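Binary enterotoxin of Clostridium perfringens component a (Clostridium perfringens, PDB 5WTZ) binds NAD+ and, as the enzymatic component of an iota-like binary enterotoxin, probably transfers its ADP-ribose to actin. Local coordinates at residues R8-A13 with K90-Y95; A37-I42 with N78-A82; S86-P91 with L162-A168; G139-M145 with L178-Q184. All coordinates share one frame; numbering follows the deposited sequence.

Contact 1 of 4, residues R8-A13 with K90-Y95; sequences RPMDFA and KPLYVY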
loop_
_atom_site.group_PDB
_atom_site.type_symbol
_atom_site.label_atom_id
_atom_site.label_comp_id
_atom_site.label_asym_id
_atom_site.label_seq_id
_atom_site.Cartn_x
_atom_site.Cartn_y
_atom_site.Cartn_z
ATOM N N ARG A 8 28.435 12.169 10.977
ATOM C CA ARG A 8 27.761 10.973 11.478
ATOM C C ARG A 8 27.936 9.811 10.504
ATOM O O ARG A 8 28.070 10.022 9.297
ATOM C CB ARG A 8 26.272 11.238 11.722
ATOM C CG ARG A 8 25.408 11.288 10.472
ATOM C CD ARG A 8 24.004 10.813 10.795
ATOM N NE ARG A 8 23.043 11.184 9.768
ATOM C CZ ARG A 8 22.723 10.410 8.735
ATOM N NH1 ARG A 8 23.301 9.224 8.582
ATOM N NH2 ARG A 8 21.829 10.826 7.852
ATOM N N PRO A 9 27.956 8.577 11.029
ATOM C CA PRO A 9 27.977 7.406 10.148
ATOM C C PRO A 9 26.670 7.250 9.385
ATOM O O PRO A 9 25.700 7.959 9.652
ATOM C CB PRO A 9 28.178 6.239 11.117
ATOM C CG PRO A 9 27.617 6.736 12.415
ATOM C CD PRO A 9 27.987 8.194 12.451
ATOM N N MET A 10 26.653 6.325 8.434
ATOM C CA MET A 10 25.435 5.994 7.722
ATOM C C MET A 10 24.546 5.158 8.641
ATOM O O MET A 10 23.318 5.306 8.655
ATOM C CB MET A 10 25.772 5.243 6.434
ATOM C CG MET A 10 24.622 5.062 5.480
ATOM S SD MET A 10 25.149 4.223 3.967
ATOM C CE MET A 10 26.016 5.551 3.134
ATOM N N ASP A 11 25.201 4.296 9.420
ATOM C CA ASP A 11 24.550 3.341 10.317
ATOM C C ASP A 11 25.119 3.459 11.738
ATOM O O ASP A 11 26.269 3.086 11.979
ATOM C CB ASP A 11 24.742 1.921 9.773
ATOM C CG ASP A 11 23.806 0.904 10.401
ATOM O OD1 ASP A 11 23.262 1.157 11.502
ATOM O OD2 ASP A 11 23.614 -0.166 9.783
ATOM N N PHE A 12 24.318 3.978 12.673
ATOM C CA PHE A 12 24.750 4.144 14.069
ATOM C C PHE A 12 24.942 2.800 14.762
ATOM O O PHE A 12 25.569 2.726 15.820
ATOM C CB PHE A 12 23.748 4.995 14.861
ATOM C CG PHE A 12 23.899 6.467 14.628
ATOM C CD1 PHE A 12 25.027 7.137 15.064
ATOM C CD2 PHE A 12 22.922 7.179 13.954
ATOM C CE1 PHE A 12 25.176 8.495 14.839
ATOM C CE2 PHE A 12 23.062 8.533 13.725
ATOM C CZ PHE A 12 24.189 9.194 14.169
ATOM N N ALA A 13 24.403 1.752 14.146
ATOM C CA ALA A 13 24.569 0.374 14.592
ATOM C C ALA A 13 24.209 0.204 16.072
ATOM O O ALA A 13 23.105 -0.217 16.395
ATOM C CB ALA A 13 25.986 -0.092 14.325
ATOM N N LYS A 90 22.066 12.703 4.199
ATOM C CA LYS A 90 22.691 11.539 3.599
ATOM C C LYS A 90 21.953 10.323 4.156
ATOM O O LYS A 90 21.219 10.460 5.141
ATOM C CB LYS A 90 24.187 11.491 3.924
ATOM C CG LYS A 90 24.499 11.288 5.396
ATOM C CD LYS A 90 25.753 12.049 5.791
ATOM C CE LYS A 90 26.414 11.453 7.024
ATOM N NZ LYS A 90 27.278 10.279 6.677
ATOM N N PRO A 91 22.130 9.142 3.535
ATOM C CA PRO A 91 21.413 7.953 4.011
ATOM C C PRO A 91 21.543 7.658 5.509
ATOM O O PRO A 91 22.583 7.920 6.129
ATOM C CB PRO A 91 22.048 6.832 3.196
ATOM C CG PRO A 91 22.359 7.488 1.907
ATOM C CD PRO A 91 22.870 8.851 2.295
ATOM N N LEU A 92 20.468 7.108 6.070
ATOM C CA LEU A 92 20.428 6.697 7.468
ATOM C C LEU A 92 19.775 5.323 7.586
ATOM O O LEU A 92 18.643 5.133 7.145
ATOM C CB LEU A 92 19.653 7.712 8.315
ATOM C CG LEU A 92 19.513 7.394 9.812
ATOM C CD1 LEU A 92 20.816 7.679 10.517
ATOM C CD2 LEU A 92 18.364 8.165 10.459
ATOM N N TYR A 93 20.478 4.363 8.179
ATOM C CA TYR A 93 19.846 3.091 8.512
ATOM C C TYR A 93 19.091 3.190 9.840
ATOM O O TYR A 93 19.574 3.785 10.814
ATOM C CB TYR A 93 20.875 1.965 8.573
ATOM C CG TYR A 93 21.532 1.614 7.266
ATOM C CD1 TYR A 93 22.660 2.297 6.830
ATOM C CD2 TYR A 93 21.046 0.578 6.470
ATOM C CE1 TYR A 93 23.270 1.969 5.644
ATOM C CE2 TYR A 93 21.659 0.244 5.282
ATOM C CZ TYR A 93 22.774 0.951 4.875
ATOM O OH TYR A 93 23.404 0.646 3.695
ATOM N N VAL A 94 17.895 2.615 9.878
ATOM C CA VAL A 94 17.087 2.623 11.084
ATOM C C VAL A 94 16.607 1.215 11.391
ATOM O O VAL A 94 16.727 0.325 10.542
ATOM C CB VAL A 94 15.892 3.582 10.964
ATOM C CG1 VAL A 94 16.391 5.024 10.920
ATOM C CG2 VAL A 94 15.041 3.251 9.741
ATOM N N TYR A 95 16.078 1.029 12.601
ATOM C CA TYR A 95 15.752 -0.292 13.145
ATOM C C TYR A 95 14.346 -0.354 13.727
ATOM O O TYR A 95 13.860 0.618 14.313
ATOM C CB TYR A 95 16.770 -0.681 14.228
ATOM C CG TYR A 95 18.191 -0.750 13.719
ATOM C CD1 TYR A 95 18.967 0.397 13.619
ATOM C CD2 TYR A 95 18.749 -1.956 13.326
ATOM C CE1 TYR A 95 20.262 0.344 13.148
ATOM C CE2 TYR A 95 20.057 -2.019 12.865
ATOM C CZ TYR A 95 20.803 -0.865 12.769
ATOM O OH TYR A 95 22.101 -0.910 12.295
HETATM O O HOH W 1 21.244 5.181 12.440
#

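Contact 2 of 4, residues A37-I42 with N78-A82; sequences AESTSI and NISTA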
loop_
_atom_site.group_PDB
_atom_site.type_symbol
_atom_site.label_atom_id
_atom_site.label_comp_id
_atom_site.label_asym_id
_atom_site.label_seq_id
_atom_site.Cartn_x
_atom_site.Cartn_y
_atom_site.Cartn_z
ATOM N N ALA A 37 1.011 24.863 15.752
ATOM C CA ALA A 37 0.168 23.762 15.299
ATOM C C ALA A 37 0.991 22.502 15.045
ATOM O O ALA A 37 0.517 21.391 15.271
ATOM C CB ALA A 37 -0.596 24.158 14.051
ATOM N N GLU A 38 2.225 22.677 14.587
ATOM C CA GLU A 38 3.097 21.543 14.312
ATOM C C GLU A 38 3.627 20.923 15.595
ATOM O O GLU A 38 3.688 19.704 15.725
ATOM C CB GLU A 38 4.264 21.965 13.427
ATOM C CG GLU A 38 3.898 22.208 11.983
ATOM C CD GLU A 38 5.087 22.688 11.160
ATOM O OE1 GLU A 38 5.800 23.594 11.624
ATOM O OE2 GLU A 38 5.315 22.159 10.051
ATOM N N SER A 39 4.032 21.759 16.540
ATOM C CA SER A 39 4.473 21.238 17.822
ATOM C C SER A 39 3.357 20.424 18.473
ATOM O O SER A 39 3.582 19.298 18.908
ATOM C CB SER A 39 4.932 22.368 18.737
ATOM O OG SER A 39 6.263 22.729 18.421
ATOM N N THR A 40 2.147 20.970 18.498
ATOM C CA THR A 40 1.029 20.270 19.126
ATOM C C THR A 40 0.620 19.024 18.341
ATOM O O THR A 40 0.110 18.073 18.917
ATOM C CB THR A 40 -0.193 21.183 19.290
ATOM O OG1 THR A 40 -0.714 21.523 18.002
ATOM C CG2 THR A 40 0.187 22.442 20.024
ATOM N N SER A 41 0.846 19.016 17.033
ATOM C CA SER A 41 0.526 17.823 16.245
ATOM C C SER A 41 1.577 16.730 16.432
ATOM O O SER A 41 1.241 15.552 16.520
ATOM C CB SER A 41 0.370 18.171 14.766
ATOM O OG SER A 41 -0.926 18.694 14.519
ATOM N N ILE A 42 2.843 17.115 16.517
ATOM C CA ILE A 42 3.880 16.156 16.877
ATOM C C ILE A 42 3.634 15.620 18.295
ATOM O O ILE A 42 3.823 14.431 18.566
ATOM C CB ILE A 42 5.287 16.781 16.774
ATOM C CG1 ILE A 42 5.682 16.935 15.305
ATOM C CG2 ILE A 42 6.318 15.949 17.530
ATOM C CD1 ILE A 42 5.566 15.656 14.503
ATOM N N ASN A 78 -0.168 18.533 9.599
ATOM C CA ASN A 78 0.918 19.195 10.324
ATOM C C ASN A 78 2.116 18.292 10.625
ATOM O O ASN A 78 3.246 18.768 10.662
ATOM C CB ASN A 78 0.401 19.795 11.640
ATOM C CG ASN A 78 -0.747 20.772 11.434
ATOM O OD1 ASN A 78 -0.935 21.318 10.345
ATOM N ND2 ASN A 78 -1.531 20.990 12.486
ATOM N N ILE A 79 1.883 17.002 10.858
ATOM C CA ILE A 79 2.992 16.100 11.150
ATOM C C ILE A 79 3.890 16.030 9.926
ATOM O O ILE A 79 5.123 16.056 10.026
ATOM C CB ILE A 79 2.501 14.687 11.543
ATOM C CG1 ILE A 79 1.791 14.749 12.894
ATOM C CG2 ILE A 79 3.665 13.732 11.659
ATOM C CD1 ILE A 79 0.909 13.561 13.173
ATOM N N SER A 80 3.244 15.991 8.769
ATOM C CA SER A 80 3.921 15.885 7.482
ATOM C C SER A 80 4.796 17.114 7.174
ATOM O O SER A 80 5.953 16.966 6.783
ATOM C CB SER A 80 2.882 15.660 6.381
ATOM O OG SER A 80 3.490 15.355 5.136
ATOM N N THR A 81 4.272 18.325 7.361
ATOM C CA THR A 81 5.103 19.512 7.137
ATOM C C THR A 81 6.233 19.590 8.160
ATOM O O THR A 81 7.321 20.086 7.861
ATOM C CB THR A 81 4.299 20.825 7.201
ATOM O OG1 THR A 81 3.858 21.058 8.546
ATOM C CG2 THR A 81 3.113 20.777 6.259
ATOM N N ALA A 82 5.974 19.099 9.367
ATOM C CA ALA A 82 6.980 19.115 10.416
ATOM C C ALA A 82 8.185 18.260 10.030
ATOM O O ALA A 82 9.320 18.747 10.039
ATOM C CB ALA A 82 6.386 18.638 11.741
#

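Contact 3 of 4, residues S86-P91 with L162-A168; sequences SMLTKP and LPTNTPA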
loop_
_atom_site.group_PDB
_atom_site.type_symbol
_atom_site.label_atom_id
_atom_site.label_comp_id
_atom_site.label_asym_id
_atom_site.label_seq_id
_atom_site.Cartn_x
_atom_site.Cartn_y
_atom_site.Cartn_z
ATOM N N SER A 86 12.896 18.323 8.354
ATOM C CA SER A 86 13.980 17.551 8.945
ATOM C C SER A 86 14.413 16.431 8.000
ATOM O O SER A 86 14.361 15.254 8.351
ATOM C CB SER A 86 13.547 16.972 10.299
ATOM O OG SER A 86 14.654 16.428 10.994
ATOM N N MET A 87 14.844 16.807 6.798
ATOM C CA MET A 87 15.260 15.830 5.798
ATOM C C MET A 87 16.695 15.349 6.013
ATOM O O MET A 87 17.571 16.127 6.383
ATOM C CB MET A 87 15.114 16.425 4.399
ATOM C CG MET A 87 13.688 16.783 4.043
ATOM S SD MET A 87 13.558 17.481 2.392
ATOM C CE MET A 87 11.785 17.375 2.142
ATOM N N LEU A 88 16.927 14.061 5.779
ATOM C CA LEU A 88 18.266 13.490 5.906
ATOM C C LEU A 88 19.233 14.113 4.904
ATOM O O LEU A 88 18.886 14.299 3.738
ATOM C CB LEU A 88 18.227 11.975 5.706
ATOM C CG LEU A 88 17.373 11.137 6.662
ATOM C CD1 LEU A 88 17.554 9.680 6.311
ATOM C CD2 LEU A 88 17.757 11.403 8.114
ATOM N N THR A 89 20.439 14.445 5.363
ATOM C CA THR A 89 21.462 15.019 4.488
ATOM C C THR A 89 22.141 13.919 3.675
ATOM O O THR A 89 22.707 14.162 2.612
ATOM C CB THR A 89 22.524 15.782 5.293
ATOM O OG1 THR A 89 23.139 14.889 6.229
ATOM C CG2 THR A 89 21.892 16.942 6.048
ATOM N N LYS A 90 22.066 12.703 4.199
ATOM C CA LYS A 90 22.691 11.539 3.599
ATOM C C LYS A 90 21.953 10.323 4.156
ATOM O O LYS A 90 21.219 10.460 5.141
ATOM C CB LYS A 90 24.187 11.491 3.924
ATOM C CG LYS A 90 24.499 11.288 5.396
ATOM C CD LYS A 90 25.753 12.049 5.791
ATOM C CE LYS A 90 26.414 11.453 7.024
ATOM N NZ LYS A 90 27.278 10.279 6.677
ATOM N N PRO A 91 22.130 9.142 3.535
ATOM C CA PRO A 91 21.413 7.953 4.011
ATOM C C PRO A 91 21.543 7.658 5.509
ATOM O O PRO A 91 22.583 7.920 6.129
ATOM C CB PRO A 91 22.048 6.832 3.196
ATOM C CG PRO A 91 22.359 7.488 1.907
ATOM C CD PRO A 91 22.870 8.851 2.295
ATOM N N LEU A 162 17.130 4.449 4.843
ATOM C CA LEU A 162 16.436 5.661 4.431
ATOM C C LEU A 162 17.330 6.455 3.498
ATOM O O LEU A 162 18.452 6.797 3.861
ATOM C CB LEU A 162 16.063 6.514 5.652
ATOM C CG LEU A 162 15.348 5.849 6.824
ATOM C CD1 LEU A 162 15.093 6.884 7.909
ATOM C CD2 LEU A 162 14.054 5.210 6.361
ATOM N N PRO A 163 16.851 6.753 2.281
ATOM C CA PRO A 163 17.718 7.513 1.374
ATOM C C PRO A 163 17.881 8.979 1.777
ATOM O O PRO A 163 17.130 9.481 2.617
ATOM C CB PRO A 163 17.005 7.402 0.027
ATOM C CG PRO A 163 15.582 7.107 0.349
ATOM C CD PRO A 163 15.572 6.358 1.661
ATOM N N THR A 164 18.869 9.637 1.174
ATOM C CA THR A 164 19.065 11.079 1.286
ATOM C C THR A 164 17.758 11.852 1.066
ATOM O O THR A 164 16.939 11.459 0.236
ATOM C CB THR A 164 20.131 11.559 0.267
ATOM O OG1 THR A 164 21.377 10.924 0.561
ATOM C CG2 THR A 164 20.332 13.062 0.340
ATOM N N ASN A 165 17.569 12.924 1.837
ATOM C CA ASN A 165 16.413 13.826 1.729
ATOM C C ASN A 165 15.089 13.238 2.210
ATOM O O ASN A 165 14.038 13.848 2.030
ATOM C CB ASN A 165 16.261 14.320 0.292
ATOM C CG ASN A 165 17.415 15.191 -0.136
ATOM O OD1 ASN A 165 17.955 15.956 0.666
ATOM N ND2 ASN A 165 17.815 15.072 -1.397
ATOM N N THR A 166 15.134 12.059 2.821
ATOM C CA THR A 166 13.953 11.511 3.483
ATOM C C THR A 166 13.579 12.402 4.660
ATOM O O THR A 166 14.427 12.704 5.480
ATOM C CB THR A 166 14.175 10.075 4.014
ATOM O OG1 THR A 166 14.565 9.210 2.945
ATOM C CG2 THR A 166 12.902 9.531 4.655
ATOM N N PRO A 167 12.310 12.827 4.735
ATOM C CA PRO A 167 11.800 13.483 5.938
ATOM C C PRO A 167 11.837 12.509 7.103
ATOM O O PRO A 167 11.093 11.530 7.096
ATOM C CB PRO A 167 10.363 13.849 5.559
ATOM C CG PRO A 167 10.346 13.842 4.077
ATOM C CD PRO A 167 11.277 12.736 3.696
ATOM N N ALA A 168 12.698 12.774 8.080
ATOM C CA ALA A 168 12.966 11.838 9.159
ATOM C C ALA A 168 13.366 12.613 10.400
ATOM O O ALA A 168 14.549 12.877 10.620
ATOM C CB ALA A 168 14.061 10.868 8.761
#

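Contact 4 of 4, residues G139-M145 with L178-Q184; sequences GFKDVTM and LRVLIDQ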
loop_
_atom_site.group_PDB
_atom_site.type_symbol
_atom_site.label_atom_id
_atom_site.label_comp_id
_atom_site.label_asym_id
_atom_site.label_seq_id
_atom_site.Cartn_x
_atom_site.Cartn_y
_atom_site.Cartn_z
ATOM N N GLY A 139 0.350 5.303 6.983
ATOM C CA GLY A 139 0.579 6.243 8.066
ATOM C C GLY A 139 2.029 6.678 8.200
ATOM O O GLY A 139 2.850 6.444 7.308
ATOM N N PHE A 140 2.335 7.338 9.310
ATOM C CA PHE A 140 3.708 7.687 9.643
ATOM C C PHE A 140 4.367 6.483 10.298
ATOM O O PHE A 140 3.706 5.664 10.940
ATOM C CB PHE A 140 3.769 8.907 10.570
ATOM C CG PHE A 140 3.061 10.113 10.028
ATOM C CD1 PHE A 140 3.693 10.968 9.151
ATOM C CD2 PHE A 140 1.745 10.375 10.383
ATOM C CE1 PHE A 140 3.022 12.071 8.637
ATOM C CE2 PHE A 140 1.075 11.469 9.875
ATOM C CZ PHE A 140 1.713 12.321 9.001
ATOM N N LYS A 141 5.673 6.371 10.131
ATOM C CA LYS A 141 6.406 5.251 10.690
ATOM C C LYS A 141 7.525 5.772 11.576
ATOM O O LYS A 141 8.454 6.411 11.097
ATOM C CB LYS A 141 6.960 4.360 9.567
ATOM C CG LYS A 141 7.773 3.164 10.055
ATOM C CD LYS A 141 7.020 2.370 11.116
ATOM C CE LYS A 141 7.652 0.997 11.338
ATOM N NZ LYS A 141 6.865 0.153 12.287
ATOM N N ASP A 142 7.428 5.521 12.875
ATOM C CA ASP A 142 8.495 5.920 13.769
ATOM C C ASP A 142 9.368 4.718 14.062
ATOM O O ASP A 142 8.874 3.590 14.162
ATOM C CB ASP A 142 7.947 6.547 15.052
ATOM C CG ASP A 142 6.904 5.687 15.738
ATOM O OD1 ASP A 142 5.723 5.708 15.313
ATOM O OD2 ASP A 142 7.264 5.008 16.723
ATOM N N VAL A 143 10.670 4.967 14.155
ATOM C CA VAL A 143 11.668 3.916 14.289
ATOM C C VAL A 143 12.777 4.318 15.248
ATOM O O VAL A 143 12.779 5.435 15.765
ATOM C CB VAL A 143 12.294 3.576 12.928
ATOM C CG1 VAL A 143 11.252 2.972 12.016
ATOM C CG2 VAL A 143 12.889 4.824 12.303
ATOM N N THR A 144 13.730 3.415 15.466
ATOM C CA THR A 144 14.859 3.697 16.349
ATOM C C THR A 144 16.181 3.720 15.572
ATOM O O THR A 144 16.276 3.184 14.464
ATOM C CB THR A 144 14.934 2.674 17.497
ATOM O OG1 THR A 144 15.232 1.375 16.976
ATOM C CG2 THR A 144 13.611 2.610 18.215
ATOM N N MET A 145 17.199 4.350 16.157
ATOM C CA MET A 145 18.457 4.620 15.457
ATOM C C MET A 145 19.480 3.498 15.538
ATOM O O MET A 145 20.463 3.497 14.798
ATOM C CB MET A 145 19.099 5.891 16.007
ATOM C CG MET A 145 18.223 7.104 15.870
ATOM S SD MET A 145 18.923 8.579 16.618
ATOM C CE MET A 145 17.393 9.517 16.774
ATOM N N LEU A 178 16.352 7.859 21.450
ATOM C CA LEU A 178 15.441 8.713 20.685
ATOM C C LEU A 178 14.927 8.087 19.392
ATOM O O LEU A 178 15.616 7.282 18.757
ATOM C CB LEU A 178 16.138 10.007 20.327
ATOM C CG LEU A 178 16.147 10.978 21.485
ATOM C CD1 LEU A 178 17.363 11.803 21.277
ATOM C CD2 LEU A 178 14.896 11.832 21.486
ATOM N N ARG A 179 13.731 8.497 18.985
ATOM C CA ARG A 179 13.073 7.908 17.817
ATOM C C ARG A 179 13.164 8.775 16.561
ATOM O O ARG A 179 13.475 9.965 16.612
ATOM C CB ARG A 179 11.603 7.620 18.132
ATOM C CG ARG A 179 11.397 6.886 19.438
ATOM C CD ARG A 179 9.946 6.460 19.627
ATOM N NE ARG A 179 9.505 5.559 18.568
ATOM C CZ ARG A 179 9.877 4.288 18.474
ATOM N NH1 ARG A 179 10.695 3.771 19.378
ATOM N NH2 ARG A 179 9.435 3.532 17.480
ATOM N N VAL A 180 12.887 8.147 15.429
ATOM C CA VAL A 180 12.911 8.819 14.148
ATOM C C VAL A 180 11.537 8.720 13.502
ATOM O O VAL A 180 10.997 7.636 13.335
ATOM C CB VAL A 180 13.982 8.209 13.221
ATOM C CG1 VAL A 180 13.878 8.802 11.817
ATOM C CG2 VAL A 180 15.373 8.418 13.822
ATOM N N LEU A 181 10.969 9.860 13.147
ATOM C CA LEU A 181 9.634 9.885 12.594
ATOM C C LEU A 181 9.694 10.083 11.078
ATOM O O LEU A 181 10.142 11.120 10.591
ATOM C CB LEU A 181 8.816 10.986 13.276
ATOM C CG LEU A 181 7.347 11.196 12.909
ATOM C CD1 LEU A 181 6.582 9.896 12.876
ATOM C CD2 LEU A 181 6.717 12.165 13.897
ATOM N N ILE A 182 9.263 9.068 10.338
ATOM C CA ILE A 182 9.316 9.114 8.880
ATOM C C ILE A 182 7.972 9.521 8.278
ATOM O O ILE A 182 6.921 9.030 8.692
ATOM C CB ILE A 182 9.724 7.751 8.286
ATOM C CG1 ILE A 182 10.986 7.223 8.968
ATOM C CG2 ILE A 182 9.915 7.862 6.779
ATOM C CD1 ILE A 182 11.163 5.728 8.822
ATOM N N ASP A 183 8.021 10.415 7.296
ATOM C CA ASP A 183 6.826 10.874 6.586
ATOM C C ASP A 183 5.970 9.745 5.982
ATOM O O ASP A 183 6.438 8.620 5.765
ATOM C CB ASP A 183 7.249 11.849 5.484
ATOM C CG ASP A 183 6.154 12.822 5.109
ATOM O OD1 ASP A 183 5.107 12.820 5.787
ATOM O OD2 ASP A 183 6.352 13.601 4.147
ATOM N N GLN A 184 4.705 10.067 5.722
ATOM C CA GLN A 184 3.790 9.190 5.010
ATOM C C GLN A 184 4.220 9.014 3.562
ATOM O O GLN A 184 4.978 9.830 3.039
ATOM C CB GLN A 184 2.366 9.753 5.038
ATOM C CG GLN A 184 1.557 9.469 6.286
ATOM C CD GLN A 184 0.085 9.792 6.085
ATOM O OE1 GLN A 184 -0.759 8.895 6.037
ATOM N NE2 GLN A 184 -0.227 11.075 5.953
HETATM O O HOH W 2 -1.523 6.570 5.410
#

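Contact 1 of 4, residues R8-A13 with K90-Y95
Met-10 O accepts the backbone N-H of Tyr-93 at 3.0 Å, a main-chain bond that lays the irregular 8-13 loop along strand 92-98, an outermost strand of the mixed five-stranded sheet in the amino-terminal ADP-ribosyltransferase-like half. The example illustrates how side chains can fix a loop without strand geometry to a sheet by binding main-chain carbonyls. Arg-8 NH1 donates to Pro-91 O at 2.9 Å, nearly straight (167°) and in the guanidinium plane, and also to Pro-9 O of its own loop. Its NH2 meets Lys-90 O at 2.8 Å from above that carbonyl's plane. Leu-92 CD1 over one face and Lys-90 CG over the opposite face, both toward the rim, sandwich the guanidinium and limit its tilt. The two cationic chains run alongside each other in opposite senses, and Lys-90 NZ donates to Arg-8 O at 2.7 Å. Met-10 CG, anti to the backbone N (chi1 -169°), comes to the edge of the Tyr-93 ring 3.4 Å from CE1, with the sulfur following in a Met-aromatic contact. Asp-11 OD2 is bound by His-159 from the neighbouring strand. Its OD1 takes Ala-13 N, closing an Asx turn, and the hydroxyl of Tyr-95, with a very short OD1-OH distance of 2.5 Å.

Contact 2 of 4, residues A37-I42 with N78-A82
Asn-78, the first residue of 78-82, faces Ser-41 of 37-42 and illustrates how a polar pair can flank an apolar seam where two helices meet. With CG beside its backbone N (chi1 -57°), its amide swings across the gap and ND2 donates to Ser-41 OG at 3.1 Å, the oxygen lying slightly out of the amide plane. Ser-41 OG is also bonded to Asp-75, one turn earlier on the second helix, while Asn-78 CB packs 3.5 Å from Ser-41 CB. Next, Ile-79 lays CG1 against Ser-41 O and turns CG2 to Ile-42 CD1, 3.9 Å away. Thr-81 offers OG1 to Glu-38 OE2, a modelled distance of 2.4 Å that is very short and best taken with caution. The other carboxylate oxygen of Glu-38, OE1, is held by Lys-85 and by Ser-35 N, which fixes the group's rotation. Ala-82 closes the seam, its CB 4.0 Å from Ile-42 CG1. The local axes of 37-42 and 78-82 approach to 8.6 Å at 106°, a crossing not far from perpendicular, within helices 36-61 and 70-83, with Ile-42 and Ile-79 both resting on Leu-181 of strand 179-182.

Contact 3 of 4, residues S86-P91 with L162-A168
Leu-88 sets its CG opposite its own carbonyl carbon (chi1 -60°) and runs straight on to CD1 (chi2 -177°), which presents its two methyls to different residues of 162-168. CD1 meets Leu-162 CB at 3.6 Å, the two side chains crossing at about a right angle, and CD2 lies 3.8 Å from Ala-168 CB. The example shows how two loops can pair like a fragment of sheet: Met-87 and Pro-167 form a single beta bridge, flanked by bonds from Leu-88 N to Thr-166 O (2.9 Å) and from Ala-168 N to Ser-86 O (3.0 Å). Beyond the bridge, Asn-165 N donates to Leu-88 O at 2.7 Å. Asn-165 sits with positive phi (71°) in a type II turn from Pro-163 to Thr-166. Thr-166 OG1 donates to Pro-163 O at 2.6 Å, and Thr-166 N reaches the same oxygen from the same face of its plane. Just before strand 92-98 begins and just after strand 156-162 ends, Thr-164 OG1 approaches Pro-91 CD at 3.1 Å. Arg-26 of helix 16-31 lies against Ser-86 and Leu-88 and bonds Ala-168 O. All three hydrogen bonds between the loops run from main chain to main chain, so the polar match follows from backbone shape, while Leu-88 supplies much of the apolar packing.

Contact 4 of 4, residues G139-M145 with L178-Q184
Strands 141-144 and 179-182 are antiparallel neighbours in the small three-stranded sheet of the amino-terminal half, and they illustrate how a regular backbone can carry different chemistry on its two faces. Lys-141 with Ile-182 and Val-143 with Val-180 are the hydrogen-bonded pairs. The shortest of their bonds is Val-180 N to Val-143 O at 2.7 Å, and Val-143 N to Val-180 O (2.8 Å) lies in the carbonyl plane. On the face of these residues Val-143 CG2 packs on Val-180 CB at 3.7 Å, and the extended Met-145 brings CE to Val-180 CG2, also at 3.7 Å. The other face carries a salt bridge. Arg-179, its chain bent at chi3 (60°), turns back side-on so that NH2 (2.7 Å) and NE (3.0 Å) both grip Asp-142 OD2 on its anti side, from opposite faces of the carboxylate plane; the two flat groups stand 72° apart. Tyr-45 of helix 36-61 binds Asp-142 OD1. Past the strand end, Gln-184 CG sits over the centre of the Phe-140 ring, 3.8 Å from the centroid, a CH-pi contact, while Asp-183 OD1 comes to the ring edge. A water joins Gly-139 N to Gln-184 OE1. With both carboxylate oxygens of Asp-142 engaged, its rotation is fixed, and the nearby arginine probably favours the charged form.

All four contacts lie in the amino-terminal half, away from the NAD pocket, whose residues lie between 250 and 384. Contact 4 is the hub: it touches the other three, with centres about 12 to 14 Å away. Contact 1 meets it where Tyr-95 N probably bonds Thr-144 O, linking an edge strand of each sheet; contact 2 rests both helices on Leu-181, and helix 70-83 on Phe-140 as well; contact 3 leads into strand 168-171, the partner of 179-182. Contacts 1 and 3, about 10 Å apart between centres, share Lys-90 and Pro-91. Along the chain, contact 2 falls between the two segments of contact 1, while those of contacts 3 and 4 alternate, interlocking loops and strands.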